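Local coordinates for protein 4-hydroxy-tetrahydrodipicolinate synthase (PDB 2EHH) that probably catalyses the condensation of pyruvate with aspartate beta-semialdehyde to 4-hydroxy-tetrahydrodipicolinate, a step of lysine biosynthesis, acting as a homotetramer, at residues 18-24 / 57-61; 241-245 / 280-284; 100-104 / 116-120. The contacts are given in a common frame with arbitrary orientation. Residues are numbered along the deposited sequence.

Contact 1 (18-24 / 57-61); sequences VDYEALG and KVIEF
Two neighbouring outer helices of a TIM barrel, 20-31 after the first barrel strand and 52-66 after the second, pack here near the start of the former. The axes of 20-24 and 57-61 pass 11.5 Å apart at a crossing angle of -41°, their directions roughly alike, and the nearest CA atoms, those of Tyr-20 and Val-58, are 8.2 Å apart. Val-18 is extended; Asp-19 N-caps the first helix, its OD1 accepting from Ala-22 N at 3.2 Å. Tyr-20 (chi1 m, -71°) projects its ring between the helices.

Along the second segment, Lys-57 comes first. Its t, p, t, p chain curls so that NZ sits over one face of the Tyr-20 ring, 4.4 Å from the centroid and 17° off the normal, a cation-pi contact; its CG meets Tyr-20 OH at 3.0 Å. Val-58 (chi1 t) fills the buried side: CG2 lies 4.0 Å from Val-18 CG1 and 4.2 Å from Tyr-20 CE1, while CG1 is 3.9 Å from Leu-23 CD1. One turn on, Phe-61 (chi1 t) reaches across to the first helix. The Tyr-20 edge addresses its face in a T-shaped pair, centroids 5.1 Å apart and planes at 66°, with Tyr-20 CD1 3.7 Å from Phe-61 CG. Leu-23 CD1 touches Phe-61 CD2 at 3.7 Å. The tip of the ring abuts backbone: Gly-24 N lies near its plane, 3.8 Å from Phe-61 CE2, and Phe-61 CZ stops 3.4 Å from Tyr-20 O.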
loop_
_atom_site.group_PDB
_atom_site.type_symbol
_atom_site.label_atom_id
_atom_site.label_comp_id
_atom_site.label_asym_id
_atom_site.label_seq_id
_atom_site.Cartn_x
_atom_site.Cartn_y
_atom_site.Cartn_z
ATOM N N VAL A 18 -14.055 -14.790 32.285
ATOM C CA VAL A 18 -13.451 -13.508 32.622
ATOM C C VAL A 18 -12.984 -13.587 34.076
ATOM O O VAL A 18 -13.759 -13.961 34.958
ATOM C CB VAL A 18 -14.460 -12.349 32.484
ATOM C CG1 VAL A 18 -13.865 -11.072 33.062
ATOM C CG2 VAL A 18 -14.822 -12.147 31.020
ATOM N N ASP A 19 -11.720 -13.240 34.309
ATOM C CA ASP A 19 -11.113 -13.268 35.643
ATOM C C ASP A 19 -11.372 -11.936 36.356
ATOM O O ASP A 19 -10.544 -11.025 36.312
ATOM C CB ASP A 19 -9.606 -13.504 35.509
ATOM C CG ASP A 19 -8.919 -13.737 36.843
ATOM O OD1 ASP A 19 -9.517 -13.435 37.897
ATOM O OD2 ASP A 19 -7.765 -14.212 36.831
ATOM N N TYR A 20 -12.518 -11.835 37.021
ATOM C CA TYR A 20 -12.895 -10.610 37.710
ATOM C C TYR A 20 -11.997 -10.150 38.853
ATOM O O TYR A 20 -11.850 -8.950 39.070
ATOM C CB TYR A 20 -14.348 -10.716 38.172
ATOM C CG TYR A 20 -15.299 -10.644 37.004
ATOM C CD1 TYR A 20 -15.556 -9.430 36.368
ATOM C CD2 TYR A 20 -15.873 -11.800 36.476
ATOM C CE1 TYR A 20 -16.356 -9.369 35.231
ATOM C CE2 TYR A 20 -16.672 -11.750 35.339
ATOM C CZ TYR A 20 -16.907 -10.531 34.720
ATOM O OH TYR A 20 -17.680 -10.479 33.586
ATOM N N GLU A 21 -11.391 -11.076 39.585
ATOM C CA GLU A 21 -10.517 -10.653 40.670
ATOM C C GLU A 21 -9.268 -9.995 40.086
ATOM O O GLU A 21 -8.757 -9.018 40.631
ATOM C CB GLU A 21 -10.151 -11.838 41.572
ATOM C CG GLU A 21 -9.512 -13.012 40.872
ATOM C CD GLU A 21 -9.568 -14.276 41.718
ATOM O OE1 GLU A 21 -10.691 -14.783 41.952
ATOM O OE2 GLU A 21 -8.497 -14.757 42.153
ATOM N N ALA A 22 -8.789 -10.514 38.962
ATOM C CA ALA A 22 -7.615 -9.936 38.313
ATOM C C ALA A 22 -7.986 -8.582 37.705
ATOM O O ALA A 22 -7.202 -7.635 37.750
ATOM C CB ALA A 22 -7.092 -10.874 37.232
ATOM N N LEU A 23 -9.185 -8.499 37.136
ATOM C CA LEU A 23 -9.653 -7.256 36.523
ATOM C C LEU A 23 -9.755 -6.208 37.625
ATOM O O LEU A 23 -9.350 -5.062 37.448
ATOM C CB LEU A 23 -11.025 -7.464 35.871
ATOM C CG LEU A 23 -11.508 -6.457 34.817
ATOM C CD1 LEU A 23 -12.932 -6.804 34.412
ATOM C CD2 LEU A 23 -11.456 -5.046 35.349
ATOM N N GLY A 24 -10.300 -6.616 38.766
ATOM C CA GLY A 24 -10.433 -5.700 39.883
ATOM C C GLY A 24 -9.091 -5.155 40.326
ATOM O O GLY A 24 -8.957 -3.960 40.582
ATOM N N LYS A 57 -21.190 -7.204 31.338
ATOM C CA LYS A 57 -20.791 -7.541 32.703
ATOM C C LYS A 57 -19.470 -6.854 33.072
ATOM O O LYS A 57 -19.307 -6.351 34.188
ATOM C CB LYS A 57 -20.645 -9.056 32.849
ATOM C CG LYS A 57 -20.413 -9.545 34.276
ATOM C CD LYS A 57 -21.620 -9.283 35.175
ATOM C CE LYS A 57 -21.472 -9.973 36.529
ATOM N NZ LYS A 57 -20.189 -9.641 37.218
ATOM N N VAL A 58 -18.526 -6.837 32.138
ATOM C CA VAL A 58 -17.235 -6.204 32.387
ATOM C C VAL A 58 -17.388 -4.696 32.549
ATOM O O VAL A 58 -16.773 -4.095 33.430
ATOM C CB VAL A 58 -16.235 -6.503 31.244
ATOM C CG1 VAL A 58 -15.042 -5.556 31.319
ATOM C CG2 VAL A 58 -15.757 -7.946 31.355
ATOM N N ILE A 59 -18.208 -4.086 31.699
ATOM C CA ILE A 59 -18.431 -2.651 31.772
ATOM C C ILE A 59 -19.086 -2.308 33.112
ATOM O O ILE A 59 -18.625 -1.431 33.842
ATOM C CB ILE A 59 -19.337 -2.173 30.618
ATOM C CG1 ILE A 59 -18.626 -2.393 29.276
ATOM C CG2 ILE A 59 -19.677 -0.693 30.791
ATOM C CD1 ILE A 59 -19.522 -2.180 28.056
ATOM N N GLU A 60 -20.159 -3.018 33.435
ATOM C CA GLU A 60 -20.873 -2.791 34.684
ATOM C C GLU A 60 -19.934 -2.983 35.877
ATOM O O GLU A 60 -19.947 -2.198 36.830
ATOM C CB GLU A 60 -22.061 -3.747 34.759
ATOM C CG GLU A 60 -22.891 -3.639 36.013
ATOM C CD GLU A 60 -24.167 -4.452 35.917
ATOM O OE1 GLU A 60 -24.082 -5.649 35.566
ATOM O OE2 GLU A 60 -25.249 -3.893 36.194
ATOM N N PHE A 61 -19.102 -4.017 35.809
ATOM C CA PHE A 61 -18.143 -4.318 36.871
ATOM C C PHE A 61 -17.088 -3.218 37.030
ATOM O O PHE A 61 -16.767 -2.802 38.145
ATOM C CB PHE A 61 -17.436 -5.643 36.574
ATOM C CG PHE A 61 -16.355 -5.991 37.558
ATOM C CD1 PHE A 61 -16.672 -6.541 38.794
ATOM C CD2 PHE A 61 -15.018 -5.753 37.256
ATOM C CE1 PHE A 61 -15.672 -6.853 39.715
ATOM C CE2 PHE A 61 -14.012 -6.061 38.170
ATOM C CZ PHE A 61 -14.339 -6.611 39.400
#

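Contact 2 (241-245 / 280-284); sequences KVLFI and KLREV
The segment 241-245 comes from the C-terminal part of helix 226-242, and a type I beta turn runs from Val-242 to Ile-245, closed by Ile-245 N to Val-242 O at 3.1 Å, just after Phe-244 N to Lys-241 O at 3.0 Å. Residues 280-284 are regular helix, with Val-284 N bonded to Lys-280 O at 3.0 Å. No hydrogen bond crosses between the segments. The register is set by Val-242 and Leu-281, whose CA atoms are 6.1 Å apart, close enough for a side chain to meet backbone directly.

Val-242 (chi1 p, 77°) supplies that approach. Its CG2 lies 3.7 Å from Leu-281 CA, and its CG1 is 3.8 Å from both Leu-281 CD1 and Val-284 CG1. Both segments belong to the helical C-terminal part that follows the TIM barrel in the DapA family, here helices 226-242, 250-258 and 275-287; the third of these is laid against residues 242-245, and Leu-281 also touches Thr-254 of the middle helix. Leu-243 has its CA-to-CB bond directed away, yet chi1 of -90° and chi2 of 44° bring CD1 to 4.3 Å from Leu-281 CD1; the side chain also touches Ala-206, in the loop beyond the last barrel strand. Ile-245, t at both chi angles, extends back toward the helix, placing CD1 4.1 Å from Lys-280 CG. Lys-280, an exposed residue, thus meets Ile-245 through the aliphatic part of its chain (chi1 t, chi2 p).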
loop_
_atom_site.group_PDB
_atom_site.type_symbol
_atom_site.label_atom_id
_atom_site.label_comp_id
_atom_site.label_asym_id
_atom_site.label_seq_id
_atom_site.Cartn_x
_atom_site.Cartn_y
_atom_site.Cartn_z
ATOM N N LYS A 241 8.001 -0.606 21.061
ATOM C CA LYS A 241 8.185 -1.504 19.926
ATOM C C LYS A 241 7.938 -2.977 20.251
ATOM O O LYS A 241 7.222 -3.660 19.520
ATOM C CB LYS A 241 9.589 -1.334 19.339
ATOM C CG LYS A 241 9.855 0.056 18.767
ATOM C CD LYS A 241 8.759 0.487 17.784
ATOM C CE LYS A 241 8.692 -0.421 16.558
ATOM N NZ LYS A 241 7.475 -0.149 15.730
ATOM N N VAL A 242 8.508 -3.470 21.347
ATOM C CA VAL A 242 8.328 -4.879 21.696
ATOM C C VAL A 242 6.869 -5.274 21.961
ATOM O O VAL A 242 6.488 -6.426 21.747
ATOM C CB VAL A 242 9.203 -5.280 22.917
ATOM C CG1 VAL A 242 8.576 -4.778 24.210
ATOM C CG2 VAL A 242 9.389 -6.792 22.949
ATOM N N LEU A 243 6.047 -4.328 22.414
ATOM C CA LEU A 243 4.640 -4.632 22.681
ATOM C C LEU A 243 3.874 -4.936 21.401
ATOM O O LEU A 243 2.718 -5.352 21.444
ATOM C CB LEU A 243 3.974 -3.475 23.426
ATOM C CG LEU A 243 4.045 -3.548 24.957
ATOM C CD1 LEU A 243 5.428 -3.959 25.408
ATOM C CD2 LEU A 243 3.669 -2.203 25.546
ATOM N N PHE A 244 4.525 -4.734 20.259
ATOM C CA PHE A 244 3.899 -5.009 18.972
ATOM C C PHE A 244 4.704 -5.985 18.120
ATOM O O PHE A 244 4.530 -6.042 16.903
ATOM C CB PHE A 244 3.676 -3.696 18.220
ATOM C CG PHE A 244 2.642 -2.823 18.857
ATOM C CD1 PHE A 244 1.300 -2.945 18.509
ATOM C CD2 PHE A 244 2.996 -1.933 19.866
ATOM C CE1 PHE A 244 0.327 -2.197 19.161
ATOM C CE2 PHE A 244 2.028 -1.181 20.525
ATOM C CZ PHE A 244 0.693 -1.313 20.174
ATOM N N ILE A 245 5.575 -6.760 18.763
ATOM C CA ILE A 245 6.393 -7.741 18.054
ATOM C C ILE A 245 5.457 -8.798 17.467
ATOM O O ILE A 245 5.790 -9.492 16.509
ATOM C CB ILE A 245 7.432 -8.378 19.001
ATOM C CG1 ILE A 245 8.393 -9.260 18.205
ATOM C CG2 ILE A 245 6.731 -9.166 20.098
ATOM C CD1 ILE A 245 9.630 -9.663 18.992
ATOM N N LYS A 280 12.245 -12.348 23.925
ATOM C CA LYS A 280 12.673 -11.002 23.565
ATOM C C LYS A 280 11.918 -10.035 24.476
ATOM O O LYS A 280 12.485 -9.079 25.004
ATOM C CB LYS A 280 12.335 -10.712 22.102
ATOM C CG LYS A 280 12.840 -9.371 21.588
ATOM C CD LYS A 280 14.359 -9.363 21.417
ATOM C CE LYS A 280 14.856 -8.009 20.916
ATOM N NZ LYS A 280 14.429 -6.897 21.814
ATOM N N LEU A 281 10.631 -10.298 24.663
ATOM C CA LEU A 281 9.806 -9.454 25.516
ATOM C C LEU A 281 10.337 -9.458 26.942
ATOM O O LEU A 281 10.524 -8.403 27.539
ATOM C CB LEU A 281 8.357 -9.943 25.515
ATOM C CG LEU A 281 7.420 -9.247 26.511
ATOM C CD1 LEU A 281 7.331 -7.757 26.198
ATOM C CD2 LEU A 281 6.041 -9.892 26.436
ATOM N N ARG A 282 10.586 -10.649 27.485
ATOM C CA ARG A 282 11.090 -10.755 28.850
ATOM C C ARG A 282 12.375 -9.954 29.012
ATOM O O ARG A 282 12.550 -9.242 30.000
ATOM C CB ARG A 282 11.341 -12.220 29.230
ATOM C CG ARG A 282 11.862 -12.406 30.655
ATOM C CD ARG A 282 12.156 -13.869 30.947
ATOM N NE ARG A 282 10.948 -14.686 30.873
ATOM C CZ ARG A 282 10.001 -14.698 31.804
ATOM N NH1 ARG A 282 10.123 -13.942 32.888
ATOM N NH2 ARG A 282 8.928 -15.459 31.648
ATOM N N GLU A 283 13.271 -10.063 28.036
ATOM C CA GLU A 283 14.531 -9.338 28.104
ATOM C C GLU A 283 14.328 -7.832 28.101
ATOM O O GLU A 283 15.044 -7.106 28.789
ATOM C CB GLU A 283 15.459 -9.751 26.957
ATOM C CG GLU A 283 16.109 -11.106 27.180
ATOM C CD GLU A 283 16.646 -11.260 28.597
ATOM O OE1 GLU A 283 17.462 -10.416 29.025
ATOM O OE2 GLU A 283 16.247 -12.224 29.285
ATOM N N VAL A 284 13.355 -7.349 27.336
ATOM C CA VAL A 284 13.099 -5.914 27.311
ATOM C C VAL A 284 12.562 -5.453 28.667
ATOM O O VAL A 284 13.023 -4.453 29.225
ATOM C CB VAL A 284 12.089 -5.533 26.203
ATOM C CG1 VAL A 284 11.714 -4.061 26.321
ATOM C CG2 VAL A 284 12.701 -5.797 24.834
#

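Contact 3 (100-104 / 116-120); sequences LVVVP and EHFKT
Strand 100-102 runs nearly antiparallel to helix 116-120, at 160° with axes 10.5 Å apart; Val-101 and Phe-118 have CA atoms 8.0 Å apart. Phe-118 (chi1 m, -74°; chi2 -78°) leaves its helix sideways but swings its ring tip to the strand. Val-101 O and Val-103 CA lie at the ring edge, 3.3 Å from CE1 and 3.8 Å from CZ of Phe-118 respectively. Val-101, t, lays CG1 3.5 Å from Phe-118 CE1. This is the strand-to-helix packing of a TIM-barrel beta-alpha-beta unit: strand 98-102, the fourth, helix 111-124, then strand 129-133. Val-102, p, points away from the helix and packs on Tyr-132, the predicted proton donor/acceptor, and on Tyr-106 of a neighbouring subunit. His-117 (chi1 t, chi2 74°) presents a ring face to Pro-104, whose CG stands 3.6 Å from the centroid and 11° off the normal, a CH-pi contact. The imidazole is held at both nitrogens: ND1 bonds with Thr-81 OG1, and NE2 hydrogen-bonds, at 2.8 Å, a water that donates to Val-102 O at 2.7 Å.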
loop_
_atom_site.group_PDB
_atom_site.type_symbol
_atom_site.label_atom_id
_atom_site.label_comp_id
_atom_site.label_asym_id
_atom_site.label_seq_id
_atom_site.Cartn_x
_atom_site.Cartn_y
_atom_site.Cartn_z
ATOM N N LEU A 100 -16.486 4.148 23.545
ATOM C CA LEU A 100 -15.535 4.122 22.435
ATOM C C LEU A 100 -16.216 3.303 21.343
ATOM O O LEU A 100 -16.492 2.118 21.528
ATOM C CB LEU A 100 -14.232 3.441 22.851
ATOM C CG LEU A 100 -13.140 3.382 21.775
ATOM C CD1 LEU A 100 -12.224 4.595 21.910
ATOM C CD2 LEU A 100 -12.335 2.109 21.938
ATOM N N VAL A 101 -16.492 3.938 20.212
ATOM C CA VAL A 101 -17.177 3.278 19.112
ATOM C C VAL A 101 -16.263 3.164 17.906
ATOM O O VAL A 101 -15.951 4.159 17.255
ATOM C CB VAL A 101 -18.436 4.062 18.729
ATOM C CG1 VAL A 101 -19.188 3.341 17.623
ATOM C CG2 VAL A 101 -19.318 4.243 19.967
ATOM N N VAL A 102 -15.824 1.947 17.618
ATOM C CA VAL A 102 -14.920 1.726 16.499
ATOM C C VAL A 102 -15.608 1.915 15.153
ATOM O O VAL A 102 -16.817 1.695 15.014
ATOM C CB VAL A 102 -14.299 0.299 16.563
ATOM C CG1 VAL A 102 -15.368 -0.753 16.262
ATOM C CG2 VAL A 102 -13.133 0.183 15.586
ATOM N N VAL A 103 -14.841 2.365 14.167
ATOM C CA VAL A 103 -15.367 2.526 12.821
ATOM C C VAL A 103 -15.636 1.086 12.391
ATOM O O VAL A 103 -14.785 0.223 12.573
ATOM C CB VAL A 103 -14.307 3.141 11.869
ATOM C CG1 VAL A 103 -14.754 3.000 10.418
ATOM C CG2 VAL A 103 -14.080 4.603 12.218
ATOM N N PRO A 104 -16.823 0.807 11.836
ATOM C CA PRO A 104 -17.164 -0.549 11.395
ATOM C C PRO A 104 -16.072 -1.248 10.588
ATOM O O PRO A 104 -15.593 -0.726 9.576
ATOM C CB PRO A 104 -18.426 -0.327 10.582
ATOM C CG PRO A 104 -19.114 0.753 11.375
ATOM C CD PRO A 104 -17.973 1.716 11.671
ATOM N N GLU A 116 -24.263 7.686 9.080
ATOM C CA GLU A 116 -25.500 7.190 9.681
ATOM C C GLU A 116 -25.251 6.271 10.872
ATOM O O GLU A 116 -26.036 6.249 11.819
ATOM C CB GLU A 116 -26.359 6.487 8.626
ATOM C CG GLU A 116 -26.828 7.434 7.534
ATOM C CD GLU A 116 -27.900 6.841 6.644
ATOM O OE1 GLU A 116 -28.179 7.438 5.582
ATOM O OE2 GLU A 116 -28.467 5.788 7.007
ATOM N N HIS A 117 -24.149 5.526 10.837
ATOM C CA HIS A 117 -23.802 4.625 11.934
ATOM C C HIS A 117 -23.583 5.413 13.226
ATOM O O HIS A 117 -24.279 5.214 14.226
ATOM C CB HIS A 117 -22.524 3.851 11.586
ATOM C CG HIS A 117 -22.036 2.949 12.678
ATOM N ND1 HIS A 117 -22.654 1.757 12.998
ATOM C CD2 HIS A 117 -20.972 3.053 13.510
ATOM C CE1 HIS A 117 -21.989 1.166 13.975
ATOM N NE2 HIS A 117 -20.963 1.934 14.305
ATOM N N PHE A 118 -22.614 6.317 13.194
ATOM C CA PHE A 118 -22.286 7.120 14.360
ATOM C C PHE A 118 -23.406 8.068 14.758
ATOM O O PHE A 118 -23.633 8.301 15.945
ATOM C CB PHE A 118 -20.991 7.892 14.108
ATOM C CG PHE A 118 -19.760 7.028 14.156
ATOM C CD1 PHE A 118 -19.219 6.633 15.376
ATOM C CD2 PHE A 118 -19.165 6.577 12.983
ATOM C CE1 PHE A 118 -18.101 5.795 15.431
ATOM C CE2 PHE A 118 -18.046 5.740 13.023
ATOM C CZ PHE A 118 -17.515 5.349 14.251
ATOM N N LYS A 119 -24.107 8.606 13.769
ATOM C CA LYS A 119 -25.209 9.520 14.041
ATOM C C LYS A 119 -26.304 8.765 14.795
ATOM O O LYS A 119 -26.815 9.236 15.812
ATOM C CB LYS A 119 -25.767 10.074 12.730
ATOM C CG LYS A 119 -26.795 11.183 12.896
ATOM C CD LYS A 119 -27.413 11.547 11.553
ATOM C CE LYS A 119 -28.170 12.868 11.614
ATOM N NZ LYS A 119 -29.257 12.861 12.631
ATOM N N THR A 120 -26.651 7.584 14.294
ATOM C CA THR A 120 -27.685 6.763 14.918
ATOM C C THR A 120 -27.367 6.464 16.377
ATOM O O THR A 120 -28.211 6.651 17.257
ATOM C CB THR A 120 -27.880 5.443 14.137
ATOM O OG1 THR A 120 -28.339 5.751 12.816
ATOM C CG2 THR A 120 -28.912 4.544 14.828
HETATM O O HOH W 1 -19.106 0.572 15.834
#

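In the fold
The three contacts share no secondary-structure element and do not touch; their closest atoms are about 8 Å (contacts 1 and 3), 14 Å (2 and 3) and 17 Å (1 and 2) apart. Contact 3 is the most internal: all its touching residues are buried, and it joins a barrel strand to the helix that follows it. Contact 1 lies one layer outward, between helices of two successive units, so an exposed lysine and two partly exposed rings can pair there. Contact 2 belongs to the C-terminal helices, across the chain's centre from contact 3, and is almost purely aliphatic. Hydrogen bonding between segments appears in contact 3, where a water joins a strand carbonyl to a histidine of the helix.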